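Local coordinates for ammonium transporter (Kuenenia stuttgartiensis, PDB 6EU6), which probably senses ammonium at the membrane through a transporter-like module and passes the signal to a histidine kinase, at residues 25-30 against 212-216; 138-142 against 366-370; 244-249 against 292-297. The contacts are given in a common frame with arbitrary orientation. Residue numbers count along the deposited sequence, not the author numbering.

Contact 1: 25-30 against 212-216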
loop_
_atom_site.group_PDB
_atom_site.type_symbol
_atom_site.label_atom_id
_atom_site.label_comp_id
_atom_site.label_asym_id
_atom_site.label_seq_id
_atom_site.Cartn_x
_atom_site.Cartn_y
_atom_site.Cartn_z
ATOM N N LEU A 25 -4.361 3.587 -7.614
ATOM C CA LEU A 25 -4.224 4.582 -6.524
ATOM C C LEU A 25 -3.018 5.503 -6.750
ATOM O O LEU A 25 -3.121 6.730 -6.577
ATOM C CB LEU A 25 -4.114 3.815 -5.210
ATOM C CG LEU A 25 -4.252 4.581 -3.885
ATOM C CD1 LEU A 25 -4.396 3.587 -2.751
ATOM C CD2 LEU A 25 -3.064 5.431 -3.601
ATOM N N GLY A 26 -1.900 4.917 -7.182
ATOM C CA GLY A 26 -0.742 5.680 -7.621
ATOM C C GLY A 26 -1.030 6.751 -8.634
ATOM O O GLY A 26 -0.674 7.913 -8.435
ATOM N N PHE A 27 -1.705 6.385 -9.719
ATOM C CA PHE A 27 -2.053 7.349 -10.711
ATOM C C PHE A 27 -3.005 8.383 -10.138
ATOM O O PHE A 27 -2.921 9.517 -10.512
ATOM C CB PHE A 27 -2.758 6.675 -11.915
ATOM C CG PHE A 27 -1.842 5.939 -12.771
ATOM C CD1 PHE A 27 -0.963 6.646 -13.591
ATOM C CD2 PHE A 27 -1.802 4.530 -12.802
ATOM C CE1 PHE A 27 -0.055 5.932 -14.427
ATOM C CE2 PHE A 27 -0.881 3.830 -13.629
ATOM C CZ PHE A 27 -0.037 4.531 -14.439
ATOM N N THR A 28 -3.946 7.966 -9.290
ATOM C CA THR A 28 -4.895 8.925 -8.699
ATOM C C THR A 28 -4.106 9.996 -7.885
ATOM O O THR A 28 -4.283 11.205 -8.074
ATOM C CB THR A 28 -5.888 8.225 -7.769
ATOM O OG1 THR A 28 -6.591 7.193 -8.491
ATOM C CG2 THR A 28 -6.900 9.298 -7.226
ATOM N N SER A 29 -3.160 9.545 -7.044
ATOM C CA SER A 29 -2.395 10.527 -6.236
ATOM C C SER A 29 -1.528 11.389 -7.091
ATOM O O SER A 29 -1.399 12.567 -6.806
ATOM C CB SER A 29 -1.489 9.881 -5.211
ATOM O OG SER A 29 -2.245 8.921 -4.612
ATOM N N TYR A 30 -0.785 10.754 -8.006
ATOM C CA TYR A 30 0.133 11.462 -8.901
ATOM C C TYR A 30 -0.623 12.573 -9.670
ATOM O O TYR A 30 -0.211 13.759 -9.674
ATOM C CB TYR A 30 0.734 10.453 -9.864
ATOM C CG TYR A 30 1.917 10.957 -10.609
ATOM C CD1 TYR A 30 3.156 10.924 -10.020
ATOM C CD2 TYR A 30 1.788 11.505 -11.919
ATOM C CE1 TYR A 30 4.286 11.303 -10.695
ATOM C CE2 TYR A 30 2.928 11.928 -12.630
ATOM C CZ TYR A 30 4.160 11.837 -12.002
ATOM O OH TYR A 30 5.296 12.264 -12.587
ATOM N N GLY A 212 2.452 9.408 -4.893
ATOM C CA GLY A 212 2.046 8.770 -6.130
ATOM C C GLY A 212 3.199 8.035 -6.807
ATOM O O GLY A 212 3.073 6.878 -7.175
ATOM N N THR A 213 4.358 8.687 -6.859
ATOM C CA THR A 213 5.522 8.073 -7.491
ATOM C C THR A 213 5.901 6.817 -6.740
ATOM O O THR A 213 6.146 5.795 -7.330
ATOM C CB THR A 213 6.687 9.119 -7.510
ATOM O OG1 THR A 213 6.257 10.273 -8.253
ATOM C CG2 THR A 213 7.893 8.560 -8.086
ATOM N N PHE A 214 5.959 6.869 -5.403
ATOM C CA PHE A 214 6.276 5.667 -4.643
ATOM C C PHE A 214 5.304 4.514 -4.852
ATOM O O PHE A 214 5.705 3.344 -4.962
ATOM C CB PHE A 214 6.410 5.968 -3.162
ATOM C CG PHE A 214 7.747 6.507 -2.736
ATOM C CD1 PHE A 214 8.910 5.732 -2.812
ATOM C CD2 PHE A 214 7.826 7.777 -2.147
ATOM C CE1 PHE A 214 10.148 6.263 -2.343
ATOM C CE2 PHE A 214 9.072 8.281 -1.679
ATOM C CZ PHE A 214 10.185 7.476 -1.761
ATOM N N PHE A 215 3.995 4.805 -4.899
ATOM C CA PHE A 215 3.033 3.774 -5.153
ATOM C C PHE A 215 3.213 3.149 -6.517
ATOM O O PHE A 215 3.024 1.941 -6.710
ATOM C CB PHE A 215 1.590 4.307 -5.176
ATOM C CG PHE A 215 1.015 4.499 -3.841
ATOM C CD1 PHE A 215 0.812 3.417 -3.018
ATOM C CD2 PHE A 215 0.582 5.774 -3.437
ATOM C CE1 PHE A 215 0.242 3.608 -1.753
ATOM C CE2 PHE A 215 0.050 5.970 -2.188
ATOM C CZ PHE A 215 -0.081 4.885 -1.333
ATOM N N LEU A 216 3.482 4.010 -7.499
ATOM C CA LEU A 216 3.660 3.529 -8.863
ATOM C C LEU A 216 4.854 2.624 -8.956
ATOM O O LEU A 216 4.809 1.563 -9.600
ATOM C CB LEU A 216 3.763 4.696 -9.838
ATOM C CG LEU A 216 2.417 5.462 -10.059
ATOM C CD1 LEU A 216 2.658 6.728 -10.893
ATOM C CD2 LEU A 216 1.404 4.607 -10.760
#
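Two glycines set the spacing here: the helical segments 25-30 and 212-216 run antiparallel at 162°, with axes 7.7 Å apart. The CA atoms of Y30 and G212 are only 4.3 Å apart. An ideal CB on G212 would fall 2.6 Å from Y30 N, and one on G26 would fall 2.8 Å from L216 CD2, so a CB on G212 would run into the backbone of 25-30, and one on G26 would collide with L216 as it is now placed. Around this close crossing the rotamers make reciprocal contacts. L25, in its tt conformer, leaves the backbone sideways yet brings CD2 3.7 Å from the F215 ring centroid, 21° off the normal, a CH-pi contact over the face. L216 is mt and places CD2 3.7 Å from the F27 ring centroid, 11° off the normal, a second CH-pi contact. The segments belong to helices 2-34 and 206-226, the first and sixth of the eleven membrane helices of the Amt fold, which begin its two inverted repeats. They also face the trimer interface: L25 packs on F215 of one neighbouring subunit, and F215 on L25 of the other. S29, chi1 m, turns OG back to L25 O (3.1 Å, a hydrogen bond), leaving its CB 3.8 Å from G212 CA. Y30 is t, and its CE1 comes 3.3 Å from T213 OG1 near the ring plane, while that hydroxyl is hydrogen-bonded to A209 within its own helix.

Contact 2: 138-142 against 366-370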
loop_
_atom_site.group_PDB
_atom_site.type_symbol
_atom_site.label_atom_id
_atom_site.label_comp_id
_atom_site.label_asym_id
_atom_site.label_seq_id
_atom_site.Cartn_x
_atom_site.Cartn_y
_atom_site.Cartn_z
ATOM N N ILE A 138 -6.731 -5.264 -29.205
ATOM C CA ILE A 138 -6.366 -5.703 -30.570
ATOM C C ILE A 138 -4.858 -5.595 -30.808
ATOM O O ILE A 138 -4.230 -6.567 -31.203
ATOM C CB ILE A 138 -7.176 -4.934 -31.640
ATOM C CG1 ILE A 138 -8.625 -5.377 -31.556
ATOM C CG2 ILE A 138 -6.600 -5.210 -33.036
ATOM C CD1 ILE A 138 -9.628 -4.473 -32.261
ATOM N N PHE A 139 -4.258 -4.455 -30.480
ATOM C CA PHE A 139 -2.773 -4.408 -30.425
ATOM C C PHE A 139 -2.178 -5.455 -29.511
ATOM O O PHE A 139 -1.180 -6.079 -29.839
ATOM C CB PHE A 139 -2.200 -3.011 -30.099
ATOM C CG PHE A 139 -0.709 -2.935 -30.257
ATOM C CD1 PHE A 139 0.147 -3.304 -29.202
ATOM C CD2 PHE A 139 -0.126 -2.580 -31.471
ATOM C CE1 PHE A 139 1.549 -3.287 -29.371
ATOM C CE2 PHE A 139 1.288 -2.580 -31.644
ATOM C CZ PHE A 139 2.110 -2.912 -30.580
ATOM N N GLY A 140 -2.830 -5.713 -28.396
ATOM C CA GLY A 140 -2.337 -6.710 -27.486
ATOM C C GLY A 140 -2.321 -8.090 -28.120
ATOM O O GLY A 140 -1.465 -8.901 -27.812
ATOM N N HIS A 141 -3.339 -8.364 -28.922
ATOM C CA HIS A 141 -3.386 -9.648 -29.657
ATOM C C HIS A 141 -2.164 -9.738 -30.602
ATOM O O HIS A 141 -1.451 -10.746 -30.632
ATOM C CB HIS A 141 -4.660 -9.780 -30.447
ATOM C CG HIS A 141 -4.833 -11.132 -31.043
ATOM N ND1 HIS A 141 -5.257 -12.213 -30.302
ATOM C CD2 HIS A 141 -4.597 -11.598 -32.302
ATOM C CE1 HIS A 141 -5.320 -13.281 -31.081
ATOM N NE2 HIS A 141 -4.931 -12.932 -32.298
ATOM N N TRP A 142 -1.884 -8.643 -31.288
ATOM C CA TRP A 142 -0.786 -8.643 -32.264
ATOM C C TRP A 142 0.521 -8.989 -31.609
ATOM O O TRP A 142 1.344 -9.712 -32.205
ATOM C CB TRP A 142 -0.693 -7.321 -32.992
ATOM C CG TRP A 142 -1.913 -6.945 -33.728
ATOM C CD1 TRP A 142 -3.009 -7.751 -33.989
ATOM C CD2 TRP A 142 -2.221 -5.671 -34.277
ATOM N NE1 TRP A 142 -3.980 -7.018 -34.652
ATOM C CE2 TRP A 142 -3.495 -5.752 -34.849
ATOM C CE3 TRP A 142 -1.550 -4.457 -34.326
ATOM C CZ2 TRP A 142 -4.103 -4.664 -35.443
ATOM C CZ3 TRP A 142 -2.146 -3.419 -34.930
ATOM C CH2 TRP A 142 -3.401 -3.517 -35.463
ATOM N N VAL A 366 3.825 0.822 -35.551
ATOM C CA VAL A 366 2.484 0.266 -35.625
ATOM C C VAL A 366 1.645 0.693 -34.402
ATOM O O VAL A 366 0.522 1.086 -34.564
ATOM C CB VAL A 366 2.519 -1.248 -35.743
ATOM C CG1 VAL A 366 1.116 -1.838 -35.577
ATOM C CG2 VAL A 366 3.132 -1.649 -37.100
ATOM N N ALA A 367 2.229 0.648 -33.207
ATOM C CA ALA A 367 1.525 1.074 -31.958
ATOM C C ALA A 367 1.092 2.533 -32.025
ATOM O O ALA A 367 -0.096 2.907 -31.762
ATOM C CB ALA A 367 2.390 0.799 -30.709
ATOM N N PHE A 368 2.002 3.362 -32.522
ATOM C CA PHE A 368 1.683 4.766 -32.723
ATOM C C PHE A 368 0.593 4.908 -33.717
ATOM O O PHE A 368 -0.371 5.609 -33.478
ATOM C CB PHE A 368 2.950 5.588 -33.108
ATOM C CG PHE A 368 2.679 7.024 -33.299
ATOM C CD1 PHE A 368 2.727 7.898 -32.235
ATOM C CD2 PHE A 368 2.280 7.513 -34.547
ATOM C CE1 PHE A 368 2.429 9.238 -32.376
ATOM C CE2 PHE A 368 1.987 8.864 -34.692
ATOM C CZ PHE A 368 2.065 9.732 -33.618
ATOM N N SER A 369 0.740 4.301 -34.883
ATOM C CA SER A 369 -0.240 4.552 -35.955
ATOM C C SER A 369 -1.620 4.091 -35.555
ATOM O O SER A 369 -2.632 4.756 -35.877
ATOM C CB SER A 369 0.166 3.826 -37.262
ATOM O OG SER A 369 1.473 4.255 -37.675
ATOM N N TRP A 370 -1.681 2.907 -34.936
ATOM C CA TRP A 370 -2.942 2.365 -34.483
ATOM C C TRP A 370 -3.606 3.227 -33.367
ATOM O O TRP A 370 -4.757 3.613 -33.489
ATOM C CB TRP A 370 -2.674 0.947 -34.000
ATOM C CG TRP A 370 -3.876 0.158 -33.396
ATOM C CD1 TRP A 370 -4.027 -0.244 -32.053
ATOM C CD2 TRP A 370 -4.974 -0.400 -34.094
ATOM N NE1 TRP A 370 -5.190 -0.985 -31.913
ATOM C CE2 TRP A 370 -5.803 -1.068 -33.138
ATOM C CE3 TRP A 370 -5.406 -0.338 -35.425
ATOM C CZ2 TRP A 370 -6.981 -1.735 -33.507
ATOM C CZ3 TRP A 370 -6.590 -1.018 -35.782
ATOM C CH2 TRP A 370 -7.362 -1.694 -34.822
#
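In the eleven-helix Amt fold this contact joins the fourth membrane helix, 121-144, to the long last one, 353-385. The short axes are nearly antiparallel (161°) but 11.3 Å apart, and the closest CA pair, F139 and A367, is still 7.1 Å apart. Large side chains, chiefly aromatic, therefore have to fill the space. W370 is the main bump, with 94 Å² of its surface covered by 138-142. Its indole enters a hollow bordered by I138, F139 and W142: CZ2 meets I138 CG2 at 3.5 Å, CD1 meets F139 CB at 3.8 Å, and CD2 meets W142 CH2 at 3.8 Å. The ring nitrogen is also satisfied, since W370 NE1 is hydrogen-bonded to the backbone of I135, one turn before the segment.

The complementary bump is W142. The outer rim of its six-membered ring inserts between V366 and W370, residues one turn apart, with W142 CZ3 3.7 Å from V366 CG1. Against W370 it makes an edge-to-face pair, the edge of W142 directed at the face of W370, with six-membered ring centroids 4.9 Å apart and planes at 54°. F139, chi1 t, supplies a third projection. Its CA-to-CB bond points sideways, yet the ring reaches across to A367, whose small side chain leaves a shallow dip; T168 and I173 of helix 167-185 also touch this ring. F139 CE2 lies 3.7 Å from both A367 CA and A367 CB, and 4.0 Å from V366 CG1 near the ring plane.

Contact 3: 244-249 against 292-297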
loop_
_atom_site.group_PDB
_atom_site.type_symbol
_atom_site.label_atom_id
_atom_site.label_comp_id
_atom_site.label_asym_id
_atom_site.label_seq_id
_atom_site.Cartn_x
_atom_site.Cartn_y
_atom_site.Cartn_z
ATOM N N MET A 244 16.506 -0.605 -10.120
ATOM C CA MET A 244 17.698 0.084 -10.552
ATOM C C MET A 244 17.412 1.029 -11.710
ATOM O O MET A 244 18.060 2.066 -11.799
ATOM C CB MET A 244 18.837 -0.911 -10.934
ATOM C CG MET A 244 19.253 -1.824 -9.818
ATOM S SD MET A 244 19.715 -0.927 -8.354
ATOM C CE MET A 244 21.069 0.126 -8.917
ATOM N N ALA A 245 16.485 0.686 -12.619
ATOM C CA ALA A 245 16.155 1.585 -13.719
ATOM C C ALA A 245 15.544 2.871 -13.136
ATOM O O ALA A 245 15.923 3.969 -13.578
ATOM C CB ALA A 245 15.210 0.981 -14.775
ATOM N N ALA A 246 14.587 2.754 -12.191
ATOM C CA ALA A 246 13.967 3.918 -11.555
ATOM C C ALA A 246 15.024 4.786 -10.858
ATOM O O ALA A 246 15.067 6.036 -11.013
ATOM C CB ALA A 246 12.912 3.518 -10.555
ATOM N N ALA A 247 15.882 4.137 -10.104
ATOM C CA ALA A 247 16.844 4.897 -9.307
ATOM C C ALA A 247 17.844 5.622 -10.235
ATOM O O ALA A 247 18.121 6.793 -10.056
ATOM C CB ALA A 247 17.579 3.961 -8.411
ATOM N N SER A 248 18.300 4.951 -11.271
ATOM C CA SER A 248 19.248 5.571 -12.215
ATOM C C SER A 248 18.569 6.662 -12.983
ATOM O O SER A 248 19.195 7.664 -13.255
ATOM C CB SER A 248 19.887 4.556 -13.204
ATOM O OG SER A 248 20.224 3.423 -12.406
ATOM N N ALA A 249 17.315 6.441 -13.403
ATOM C CA ALA A 249 16.587 7.485 -14.068
ATOM C C ALA A 249 16.483 8.747 -13.213
ATOM O O ALA A 249 16.713 9.876 -13.712
ATOM C CB ALA A 249 15.230 7.019 -14.612
ATOM N N ALA A 292 20.231 -2.261 -16.823
ATOM C CA ALA A 292 18.992 -1.579 -16.265
ATOM C C ALA A 292 19.382 -0.181 -15.839
ATOM O O ALA A 292 18.646 0.759 -16.081
ATOM C CB ALA A 292 18.394 -2.384 -15.143
ATOM N N VAL A 293 20.560 -0.026 -15.207
ATOM C CA VAL A 293 21.080 1.281 -14.857
ATOM C C VAL A 293 21.281 2.179 -16.128
ATOM O O VAL A 293 20.864 3.353 -16.179
ATOM C CB VAL A 293 22.356 1.131 -14.046
ATOM C CG1 VAL A 293 23.087 2.473 -13.977
ATOM C CG2 VAL A 293 22.078 0.622 -12.673
ATOM N N ALA A 294 21.879 1.610 -17.172
ATOM C CA ALA A 294 22.089 2.372 -18.423
ATOM C C ALA A 294 20.768 2.771 -19.060
ATOM O O ALA A 294 20.609 3.902 -19.528
ATOM C CB ALA A 294 22.947 1.577 -19.372
ATOM N N ILE A 295 19.820 1.844 -19.111
ATOM C CA ILE A 295 18.461 2.140 -19.668
ATOM C C ILE A 295 17.790 3.286 -18.873
ATOM O O ILE A 295 17.229 4.193 -19.464
ATOM C CB ILE A 295 17.553 0.914 -19.702
ATOM C CG1 ILE A 295 18.159 -0.134 -20.688
ATOM C CG2 ILE A 295 16.096 1.285 -20.117
ATOM C CD1 ILE A 295 17.611 -1.552 -20.527
ATOM N N GLY A 296 17.911 3.261 -17.540
ATOM C CA GLY A 296 17.375 4.308 -16.687
ATOM C C GLY A 296 17.994 5.676 -16.965
ATOM O O GLY A 296 17.280 6.672 -17.082
ATOM N N LEU A 297 19.312 5.710 -17.040
ATOM C CA LEU A 297 20.067 6.929 -17.294
ATOM C C LEU A 297 19.677 7.560 -18.629
ATOM O O LEU A 297 19.276 8.727 -18.711
ATOM C CB LEU A 297 21.519 6.586 -17.269
ATOM C CG LEU A 297 22.558 7.613 -17.693
ATOM C CD1 LEU A 297 23.918 7.036 -17.265
ATOM C CD2 LEU A 297 22.550 7.952 -19.186
#
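The geometry matches a GAS-right helix pair, the right-handed parallel crossing built on small residues: axes 7.0 Å apart, a crossing angle of -41°, and small residues four apart on each helix, A245 and A249 facing A292 and G296. It joins the seventh and ninth membrane helices of the Amt fold, 234-261 and 289-312. At A292 the CB comes 4.5 Å from M244 CB, and the carbonyl O receives a CA-H...O contact from A245 CA at 3.5 Å. V293 follows, chi1 t, with CG2 3.9 Å from M244 CE and 3.4 Å from S248 OG, while V293 O lies 3.4 Å from S248 CB. S248 OG is turned back to its own helix, donating a hydrogen bond to M244 O at 2.6 Å. S248 also packs against L56 of a neighbouring subunit, as does M244, so helix 234-261 meets the trimer interface too. G296 marks the tightest point: the CA atoms of A249 and G296 are 4.2 Å apart, G296 CA makes a CA-H...O contact with A245 O at 3.4 Å, and an ideal CB would stand 2.3 Å from that oxygen, a clash. G296 O receives a CA-H...O contact from A249 CA at 3.2 Å. L297 then directs its CB away, its backbone N lying 4.0 Å from S248 CB.

Contacts 1 and 3 each use one of two consecutive helices, 206-226 and 234-261, and helix 266-280 touches both; their centres are 19 Å apart and their nearest atoms about 8 Å. Both pack against the second subunit, and both are close glycine-containing crossings. Contact 2 differs: its centre is 27 Å from each of the others, with nearest atoms about 17 Å away, and no other chain touches its segments. Contacts 1 and 2 lie on opposite sides of the chain's centre. Among the detergents, a nonyl maltoside is about 14 Å from the A367 side chain of contact 2, and a dodecyl maltoside about 9 Å from that of S248 in contact 3.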